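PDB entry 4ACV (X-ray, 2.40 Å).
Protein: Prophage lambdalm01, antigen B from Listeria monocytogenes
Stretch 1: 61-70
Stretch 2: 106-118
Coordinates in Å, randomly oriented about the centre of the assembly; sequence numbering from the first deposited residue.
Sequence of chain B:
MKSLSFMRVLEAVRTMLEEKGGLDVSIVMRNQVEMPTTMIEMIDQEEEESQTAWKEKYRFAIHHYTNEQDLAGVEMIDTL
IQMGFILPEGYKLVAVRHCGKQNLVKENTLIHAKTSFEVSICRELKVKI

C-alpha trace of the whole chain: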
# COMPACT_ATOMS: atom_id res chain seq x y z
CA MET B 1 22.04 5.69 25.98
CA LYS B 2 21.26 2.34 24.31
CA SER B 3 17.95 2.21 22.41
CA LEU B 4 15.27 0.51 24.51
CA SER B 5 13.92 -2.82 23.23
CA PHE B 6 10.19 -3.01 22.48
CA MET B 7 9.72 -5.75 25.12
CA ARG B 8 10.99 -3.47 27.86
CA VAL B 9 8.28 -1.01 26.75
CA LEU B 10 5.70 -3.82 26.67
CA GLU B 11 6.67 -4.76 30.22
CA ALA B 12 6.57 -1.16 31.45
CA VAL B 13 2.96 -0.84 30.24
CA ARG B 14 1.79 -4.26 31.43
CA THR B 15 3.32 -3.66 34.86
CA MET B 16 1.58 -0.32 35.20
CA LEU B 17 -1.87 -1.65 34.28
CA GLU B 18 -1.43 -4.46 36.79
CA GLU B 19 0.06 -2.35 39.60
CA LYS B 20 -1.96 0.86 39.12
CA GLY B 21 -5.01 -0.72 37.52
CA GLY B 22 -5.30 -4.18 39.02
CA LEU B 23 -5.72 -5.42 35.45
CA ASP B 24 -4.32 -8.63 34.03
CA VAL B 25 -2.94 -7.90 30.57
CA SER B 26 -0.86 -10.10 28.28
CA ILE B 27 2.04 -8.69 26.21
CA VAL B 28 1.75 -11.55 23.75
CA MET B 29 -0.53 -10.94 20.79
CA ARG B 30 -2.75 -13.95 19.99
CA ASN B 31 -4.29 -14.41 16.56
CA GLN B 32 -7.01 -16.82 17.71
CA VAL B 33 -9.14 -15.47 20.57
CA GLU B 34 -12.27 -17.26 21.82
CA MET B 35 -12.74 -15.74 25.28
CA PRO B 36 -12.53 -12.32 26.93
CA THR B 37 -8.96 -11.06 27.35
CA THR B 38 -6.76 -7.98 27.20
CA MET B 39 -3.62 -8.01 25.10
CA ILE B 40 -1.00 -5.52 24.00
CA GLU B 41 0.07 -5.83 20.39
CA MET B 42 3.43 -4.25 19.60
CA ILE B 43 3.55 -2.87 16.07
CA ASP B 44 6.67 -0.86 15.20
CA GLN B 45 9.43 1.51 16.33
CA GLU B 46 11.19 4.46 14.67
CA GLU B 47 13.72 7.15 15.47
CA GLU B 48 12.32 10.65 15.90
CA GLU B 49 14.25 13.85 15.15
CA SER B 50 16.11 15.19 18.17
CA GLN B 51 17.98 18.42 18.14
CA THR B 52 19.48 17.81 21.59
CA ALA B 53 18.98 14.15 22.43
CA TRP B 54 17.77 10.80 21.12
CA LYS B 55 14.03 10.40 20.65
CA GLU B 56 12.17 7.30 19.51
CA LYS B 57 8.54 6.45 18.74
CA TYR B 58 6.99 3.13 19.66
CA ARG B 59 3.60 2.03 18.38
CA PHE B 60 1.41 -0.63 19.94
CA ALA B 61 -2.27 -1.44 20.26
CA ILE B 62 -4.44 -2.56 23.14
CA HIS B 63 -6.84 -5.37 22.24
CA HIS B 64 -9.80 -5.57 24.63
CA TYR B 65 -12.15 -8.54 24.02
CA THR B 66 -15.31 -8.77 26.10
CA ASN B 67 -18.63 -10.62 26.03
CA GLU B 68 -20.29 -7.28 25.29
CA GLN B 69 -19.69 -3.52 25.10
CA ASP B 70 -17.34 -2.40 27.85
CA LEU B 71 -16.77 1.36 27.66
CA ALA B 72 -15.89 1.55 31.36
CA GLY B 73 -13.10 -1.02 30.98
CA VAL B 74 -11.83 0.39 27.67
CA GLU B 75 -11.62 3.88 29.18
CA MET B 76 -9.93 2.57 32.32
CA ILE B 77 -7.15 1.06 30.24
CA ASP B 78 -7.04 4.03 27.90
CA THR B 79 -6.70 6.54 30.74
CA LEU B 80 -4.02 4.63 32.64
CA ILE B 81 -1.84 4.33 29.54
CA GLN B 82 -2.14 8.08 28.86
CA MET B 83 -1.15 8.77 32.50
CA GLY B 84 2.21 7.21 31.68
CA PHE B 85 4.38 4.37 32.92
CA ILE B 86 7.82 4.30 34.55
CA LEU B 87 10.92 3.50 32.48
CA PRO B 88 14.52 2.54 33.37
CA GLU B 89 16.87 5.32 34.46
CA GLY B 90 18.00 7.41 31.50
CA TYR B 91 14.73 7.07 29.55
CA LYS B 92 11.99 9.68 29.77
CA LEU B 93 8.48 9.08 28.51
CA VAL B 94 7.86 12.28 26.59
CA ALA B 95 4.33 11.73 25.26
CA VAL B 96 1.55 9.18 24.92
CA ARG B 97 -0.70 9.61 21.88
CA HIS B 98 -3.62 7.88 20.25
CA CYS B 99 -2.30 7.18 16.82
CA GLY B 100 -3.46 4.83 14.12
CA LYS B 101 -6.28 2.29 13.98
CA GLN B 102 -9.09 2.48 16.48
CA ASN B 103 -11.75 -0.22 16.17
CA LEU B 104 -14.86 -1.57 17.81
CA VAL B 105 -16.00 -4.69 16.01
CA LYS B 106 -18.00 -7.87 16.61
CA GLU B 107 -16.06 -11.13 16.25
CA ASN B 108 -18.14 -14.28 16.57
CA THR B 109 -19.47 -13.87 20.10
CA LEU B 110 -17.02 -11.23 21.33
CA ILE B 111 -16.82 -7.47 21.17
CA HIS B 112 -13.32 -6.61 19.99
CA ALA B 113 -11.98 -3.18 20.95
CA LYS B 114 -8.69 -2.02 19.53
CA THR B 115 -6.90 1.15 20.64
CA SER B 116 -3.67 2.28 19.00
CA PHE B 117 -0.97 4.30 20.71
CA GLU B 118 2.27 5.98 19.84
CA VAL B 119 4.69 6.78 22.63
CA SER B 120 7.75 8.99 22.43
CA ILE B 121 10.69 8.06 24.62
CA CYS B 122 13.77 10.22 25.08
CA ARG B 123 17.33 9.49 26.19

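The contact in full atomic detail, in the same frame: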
# COMPACT_ATOMS: atom_id res chain seq x y z
N ALA B 61 -0.82 -1.52 20.16
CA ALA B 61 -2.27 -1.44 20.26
C ALA B 61 -2.75 -2.26 21.44
O ALA B 61 -2.19 -3.31 21.76
CB ALA B 61 -2.92 -1.94 18.97
N ILE B 62 -3.80 -1.78 22.10
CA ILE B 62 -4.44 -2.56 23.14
C ILE B 62 -5.67 -3.25 22.57
O ILE B 62 -6.56 -2.58 22.03
CB ILE B 62 -4.86 -1.71 24.33
CG1 ILE B 62 -3.64 -1.00 24.92
CG2 ILE B 62 -5.55 -2.57 25.38
CD1 ILE B 62 -2.59 -1.96 25.45
N HIS B 63 -5.70 -4.58 22.67
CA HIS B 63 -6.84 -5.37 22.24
C HIS B 63 -7.67 -5.80 23.43
O HIS B 63 -7.22 -6.59 24.25
CB HIS B 63 -6.38 -6.61 21.47
CG HIS B 63 -5.71 -6.29 20.18
ND1 HIS B 63 -6.40 -6.16 19.00
CD2 HIS B 63 -4.41 -6.07 19.87
CE1 HIS B 63 -5.56 -5.88 18.02
NE2 HIS B 63 -4.34 -5.82 18.53
N HIS B 64 -8.89 -5.28 23.52
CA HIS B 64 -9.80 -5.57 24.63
C HIS B 64 -11.02 -6.36 24.13
O HIS B 64 -11.92 -5.80 23.52
CB HIS B 64 -10.23 -4.26 25.30
CG HIS B 64 -10.91 -4.44 26.62
ND1 HIS B 64 -10.38 -5.20 27.64
CD2 HIS B 64 -12.07 -3.92 27.11
CE1 HIS B 64 -11.18 -5.16 28.69
NE2 HIS B 64 -12.21 -4.38 28.40
N TYR B 65 -11.02 -7.68 24.38
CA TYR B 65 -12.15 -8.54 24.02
C TYR B 65 -13.05 -8.79 25.22
O TYR B 65 -12.59 -9.21 26.27
CB TYR B 65 -11.67 -9.90 23.52
CG TYR B 65 -10.87 -9.87 22.24
CD1 TYR B 65 -9.52 -9.58 22.26
CD2 TYR B 65 -11.47 -10.17 21.02
CE1 TYR B 65 -8.78 -9.57 21.08
CE2 TYR B 65 -10.75 -10.17 19.85
CZ TYR B 65 -9.39 -9.87 19.88
OH TYR B 65 -8.65 -9.86 18.72
N THR B 66 -14.34 -8.58 25.04
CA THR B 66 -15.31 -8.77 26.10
C THR B 66 -16.56 -9.42 25.54
O THR B 66 -16.81 -9.36 24.34
CB THR B 66 -15.69 -7.43 26.73
OG1 THR B 66 -15.94 -6.50 25.68
CG2 THR B 66 -14.56 -6.91 27.59
N ASN B 67 -17.35 -10.02 26.42
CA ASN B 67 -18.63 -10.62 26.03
C ASN B 67 -19.61 -9.62 25.43
O ASN B 67 -20.53 -9.98 24.69
CB ASN B 67 -19.26 -11.30 27.23
CG ASN B 67 -18.56 -12.58 27.60
OD1 ASN B 67 -18.55 -12.98 28.76
ND2 ASN B 67 -17.96 -13.22 26.61
N GLU B 68 -19.44 -8.35 25.79
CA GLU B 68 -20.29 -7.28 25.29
C GLU B 68 -19.61 -5.92 25.47
O GLU B 68 -18.53 -5.84 26.02
CB GLU B 68 -21.63 -7.30 26.02
CG GLU B 68 -21.54 -6.91 27.46
CD GLU B 68 -22.85 -7.14 28.18
OE1 GLU B 68 -23.60 -8.04 27.76
OE2 GLU B 68 -23.12 -6.41 29.15
N GLN B 69 -20.25 -4.86 24.98
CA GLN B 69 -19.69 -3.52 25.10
C GLN B 69 -19.18 -3.23 26.50
O GLN B 69 -19.85 -3.51 27.49
CB GLN B 69 -20.70 -2.45 24.67
CG GLN B 69 -20.80 -2.29 23.17
CD GLN B 69 -21.91 -1.34 22.75
OE1 GLN B 69 -22.77 -1.70 21.94
NE2 GLN B 69 -21.90 -0.14 23.29
N ASP B 70 -17.98 -2.67 26.58
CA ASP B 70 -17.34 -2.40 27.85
C ASP B 70 -16.60 -1.07 27.77
O ASP B 70 -15.37 -1.03 27.74
CB ASP B 70 -16.40 -3.55 28.22
CG ASP B 70 -15.67 -3.31 29.53
OD1 ASP B 70 -16.11 -2.43 30.30
OD2 ASP B 70 -14.66 -4.00 29.79
N LYS B 106 -17.53 -6.57 16.16
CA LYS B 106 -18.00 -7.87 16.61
C LYS B 106 -17.22 -9.01 15.95
O LYS B 106 -17.05 -9.03 14.73
CB LYS B 106 -19.50 -8.03 16.31
CG LYS B 106 -20.03 -9.46 16.43
CD LYS B 106 -21.55 -9.49 16.20
CE LYS B 106 -22.13 -10.89 16.36
NZ LYS B 106 -21.45 -11.84 15.45
N GLU B 107 -16.74 -9.95 16.76
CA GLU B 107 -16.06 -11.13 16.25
C GLU B 107 -16.63 -12.41 16.86
O GLU B 107 -16.36 -12.73 18.02
CB GLU B 107 -14.55 -11.05 16.49
CG GLU B 107 -13.87 -10.08 15.56
CD GLU B 107 -12.39 -9.96 15.84
OE1 GLU B 107 -11.85 -10.85 16.53
OE2 GLU B 107 -11.78 -8.97 15.37
N ASN B 108 -17.41 -13.13 16.07
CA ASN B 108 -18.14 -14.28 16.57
C ASN B 108 -19.04 -13.83 17.71
O ASN B 108 -20.05 -13.16 17.50
CB ASN B 108 -17.18 -15.37 17.05
N THR B 109 -18.66 -14.18 18.93
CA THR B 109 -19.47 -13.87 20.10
C THR B 109 -18.79 -12.84 21.01
O THR B 109 -19.22 -12.62 22.14
CB THR B 109 -19.82 -15.15 20.88
OG1 THR B 109 -18.65 -15.98 20.99
CG2 THR B 109 -20.92 -15.93 20.17
N LEU B 110 -17.73 -12.22 20.53
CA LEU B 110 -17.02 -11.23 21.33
C LEU B 110 -17.10 -9.84 20.73
O LEU B 110 -17.24 -9.68 19.51
CB LEU B 110 -15.55 -11.64 21.52
CG LEU B 110 -15.32 -12.95 22.28
CD1 LEU B 110 -13.88 -13.46 22.14
CD2 LEU B 110 -15.71 -12.81 23.76
N ILE B 111 -17.06 -8.84 21.59
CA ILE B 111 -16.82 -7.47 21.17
C ILE B 111 -15.31 -7.18 21.23
O ILE B 111 -14.65 -7.28 22.27
CB ILE B 111 -17.61 -6.48 22.05
CG1 ILE B 111 -19.12 -6.78 21.97
CG2 ILE B 111 -17.32 -5.04 21.64
CD1 ILE B 111 -19.69 -6.76 20.56
N HIS B 112 -14.74 -6.84 20.08
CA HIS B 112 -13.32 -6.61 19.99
C HIS B 112 -13.03 -5.12 19.91
O HIS B 112 -13.40 -4.47 18.94
CB HIS B 112 -12.74 -7.35 18.78
CG HIS B 112 -11.27 -7.09 18.57
ND1 HIS B 112 -10.61 -7.45 17.41
CD2 HIS B 112 -10.35 -6.51 19.36
CE1 HIS B 112 -9.34 -7.10 17.50
NE2 HIS B 112 -9.16 -6.52 18.68
N ALA B 113 -12.39 -4.59 20.94
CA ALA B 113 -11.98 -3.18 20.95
C ALA B 113 -10.47 -3.05 20.79
O ALA B 113 -9.70 -3.69 21.49
CB ALA B 113 -12.45 -2.49 22.22
N LYS B 114 -10.08 -2.20 19.86
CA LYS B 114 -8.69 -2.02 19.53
C LYS B 114 -8.33 -0.54 19.61
O LYS B 114 -8.93 0.29 18.93
CB LYS B 114 -8.43 -2.56 18.12
CG LYS B 114 -7.01 -2.40 17.68
CD LYS B 114 -6.83 -2.88 16.26
CE LYS B 114 -5.42 -2.57 15.78
NZ LYS B 114 -5.18 -3.08 14.42
N THR B 115 -7.34 -0.23 20.44
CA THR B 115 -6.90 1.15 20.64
C THR B 115 -5.41 1.27 20.35
O THR B 115 -4.60 0.58 20.96
CB THR B 115 -7.16 1.59 22.09
OG1 THR B 115 -8.55 1.48 22.39
CG2 THR B 115 -6.67 3.02 22.31
N SER B 116 -5.05 2.16 19.43
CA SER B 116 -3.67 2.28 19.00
C SER B 116 -2.98 3.51 19.56
O SER B 116 -3.49 4.63 19.50
CB SER B 116 -3.55 2.23 17.48
OG SER B 116 -3.93 0.95 17.00
N PHE B 117 -1.79 3.27 20.10
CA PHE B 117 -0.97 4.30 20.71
C PHE B 117 0.38 4.48 20.04
O PHE B 117 0.93 3.56 19.42
CB PHE B 117 -0.70 3.95 22.18
CG PHE B 117 -1.92 4.03 23.05
CD1 PHE B 117 -2.34 5.25 23.58
CD2 PHE B 117 -2.65 2.88 23.35
CE1 PHE B 117 -3.47 5.32 24.39
CE2 PHE B 117 -3.77 2.95 24.17
CZ PHE B 117 -4.18 4.17 24.69
N GLU B 118 0.90 5.69 20.18
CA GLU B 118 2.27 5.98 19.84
C GLU B 118 2.88 6.66 21.04
O GLU B 118 2.36 7.67 21.51
CB GLU B 118 2.36 6.91 18.64
CG GLU B 118 3.77 7.38 18.36
CD GLU B 118 3.85 8.29 17.16
OE1 GLU B 118 3.71 9.52 17.34
OE2 GLU B 118 4.04 7.77 16.05
O HOH W 1 -8.72 -1.36 23.38

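How do the two stretches hold together where the first one begins? They run antiparallel, and Ala-61 faces Ser-116 at a non-hydrogen-bonded pair, with a CA-CA distance of 4.2 Å. Its CB lies 3.6 Å from OG of Ser-116, while its CA makes a CA-H...O contact of 3.2 Å with O of Thr-115. That same carbonyl O of Thr-115 accepts a hydrogen bond from N of Ile-62 at 2.7 Å, and N of Thr-115 returns one to O of Ile-62 at 2.9 Å. A water also donates to O of Ile-62 and is hydrogen-bonded to OG1 of Thr-115, so it links backbone and side chain across the pair. The side chain of Ile-62 reaches Phe-117, its CG1 4.0 Å from CE2 at the edge of the ring.

What does His-63 do, placed where the backbones exchange no hydrogen bonds? It binds through its ring. ND1 of His-63 and NE2 of His-112 form a nearly straight 2.8 Å hydrogen bond, in which either nitrogen could be the donor. The two rings meet rim to rim, their planes 34° apart, which leaves both nitrogens close to the plane of the partner ring. CE1 of His-63 also touches the extended side chain of Lys-114, 3.7 Å from its CD.

Why does His-64 differ from its neighbour? Its side chain lies on the other face of the sheet, with Ile-62 and Thr-66, and its end leads away from the second stretch. NE2 of His-64 instead donates to OD2 of Asp-70 at 2.8 Å, tying the strand to the loop that follows it. The backbone still pairs fully with Ala-113: N of His-64 to O of Ala-113 is 2.7 Å, and N of Ala-113 to O of His-64 is 2.9 Å.

How does Tyr-65 complete the aromatic row? Its ring forms an offset stack with that of His-112, the centroids 4.0 Å apart and the planes only 16° from parallel. His-112 is thus engaged at its edge by His-63 and over one face by Tyr-65, while its ND1 donates to OE2 of Glu-107 at 2.8 Å.

Where does the pairing end? Thr-66 and Ile-111 form the last bridge, with N of Thr-66 3.1 Å from O of Ile-111 and N of Ile-111 2.8 Å from O of Thr-66. OG1 of Thr-66 donates ahead to O of Glu-68 at 2.7 Å.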